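Local coordinates for protein beta-glycosidase (Bacteroides caccae, PDB 6T2R) that is a family 16 glycoside hydrolase of a gut bacterium, an endo-beta-galactosidase-type O-glycanase that probably cleaves mucin glycan chains internally, at residues S48-P51 and W57-T60. Numbering follows the deposited sequence.
Sequences SRIP and WQNT
I50 and W57 meet where the chain leaves strand 48-49 and returns through the loop that follows it. The branch methyl CG2 of I50 reaches the six-membered end of the indole, 3.8 Å from CH2 of W57, and CD1 lies 4.1 Å from CZ3 on the same end of the ring. With CG2 anti to the backbone N, I50 turns that methyl toward W57; the two side chains cross at about a right angle. Isoleucine suits this buried place: its two branches let CG2 and CD1 both meet the indole, while the side chain also touches W98 of strand 92-98. The broad ring of W57 in turn reaches strand 228-233, touching L231 and D233, and packs edge-to-face with W127. One face of the indole is covered from within its own segment by CB of Q58, 3.6 Å above the ring plane. From there the Q58 chain runs extended beyond CG, with chi2 at -176°, and carries its amide to P51. NE2 of Q58 donates to O of P51 at 2.9 Å. The bond is bent, with an N-H...O angle of 140°, and the donor stands above the carbonyl plane, away from the lone-pair directions. Glutamine suits this position, having the length to cross between the segments and an amide N-H for a loop carbonyl. Around this bond the packing is looser and partly exposed: the CA atoms of P51 and Q58 stay 7.6 Å apart, and the proline ring comes no closer than 4.3 Å, from its CG to NE2 of Q58. Together the hydrogen bond and the I50-W57 contact tie the loop back against the end of the short strand 48-49, within the beta-sandwich, the jelly roll typical of glycoside hydrolase family 16.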
# COMPACT_ATOMS: atom_id res chain seq x y z
N SER A 48 4.17 11.25 6.65
CA SER A 48 3.16 12.22 7.13
C SER A 48 1.87 11.44 7.33
O SER A 48 1.65 10.39 6.61
CB SER A 48 2.97 13.36 6.15
OG SER A 48 4.19 14.01 5.85
N ARG A 49 1.04 11.89 8.27
CA ARG A 49 -0.32 11.35 8.47
C ARG A 49 -1.16 11.70 7.25
O ARG A 49 -0.95 12.79 6.64
CB ARG A 49 -0.96 11.87 9.76
CG ARG A 49 -0.25 11.40 11.02
CD ARG A 49 -1.02 11.73 12.29
NE ARG A 49 -0.31 11.16 13.43
CZ ARG A 49 -0.57 11.40 14.71
NH1 ARG A 49 -1.57 12.16 15.08
NH2 ARG A 49 0.16 10.82 15.63
N ILE A 50 -2.08 10.80 6.90
CA ILE A 50 -2.91 11.01 5.69
C ILE A 50 -4.10 11.87 6.09
O ILE A 50 -4.87 11.50 6.97
CB ILE A 50 -3.35 9.67 5.06
CG1 ILE A 50 -2.17 8.82 4.56
CG2 ILE A 50 -4.37 9.93 3.97
CD1 ILE A 50 -2.56 7.40 4.21
N PRO A 51 -4.39 12.95 5.34
CA PRO A 51 -5.57 13.74 5.61
C PRO A 51 -6.86 13.08 5.10
O PRO A 51 -6.81 12.20 4.23
CB PRO A 51 -5.28 15.06 4.88
CG PRO A 51 -4.41 14.66 3.70
CD PRO A 51 -3.65 13.43 4.16
N TRP A 57 -11.87 5.21 0.58
CA TRP A 57 -10.65 4.81 1.32
C TRP A 57 -10.26 5.94 2.26
O TRP A 57 -9.72 5.63 3.33
CB TRP A 57 -9.52 4.43 0.36
CG TRP A 57 -8.76 5.59 -0.20
CD1 TRP A 57 -8.99 6.22 -1.39
CD2 TRP A 57 -7.64 6.24 0.40
NE1 TRP A 57 -8.06 7.21 -1.58
CE2 TRP A 57 -7.22 7.24 -0.51
CE3 TRP A 57 -6.93 6.06 1.59
CZ2 TRP A 57 -6.13 8.07 -0.25
CZ3 TRP A 57 -5.86 6.90 1.84
CH2 TRP A 57 -5.46 7.87 0.92
N GLN A 58 -10.49 7.18 1.85
CA GLN A 58 -9.92 8.38 2.51
C GLN A 58 -10.96 9.06 3.42
O GLN A 58 -10.58 10.03 4.11
CB GLN A 58 -9.38 9.33 1.46
CG GLN A 58 -8.16 10.09 1.96
CD GLN A 58 -7.71 11.09 0.94
OE1 GLN A 58 -8.25 11.11 -0.16
NE2 GLN A 58 -6.72 11.89 1.30
N ASN A 59 -12.21 8.59 3.36
CA ASN A 59 -13.37 8.94 4.22
C ASN A 59 -13.06 9.16 5.70
O ASN A 59 -13.78 9.94 6.33
CB ASN A 59 -14.28 7.73 4.41
CG ASN A 59 -15.42 7.92 3.49
OD1 ASN A 59 -15.44 8.96 2.89
ND2 ASN A 59 -16.31 6.97 3.37
N THR A 60 -12.24 8.29 6.25
CA THR A 60 -12.10 8.11 7.71
C THR A 60 -10.75 8.64 8.18
O THR A 60 -10.49 8.59 9.42
CB THR A 60 -12.27 6.61 7.99
OG1 THR A 60 -11.31 5.91 7.18
CG2 THR A 60 -13.69 6.15 7.71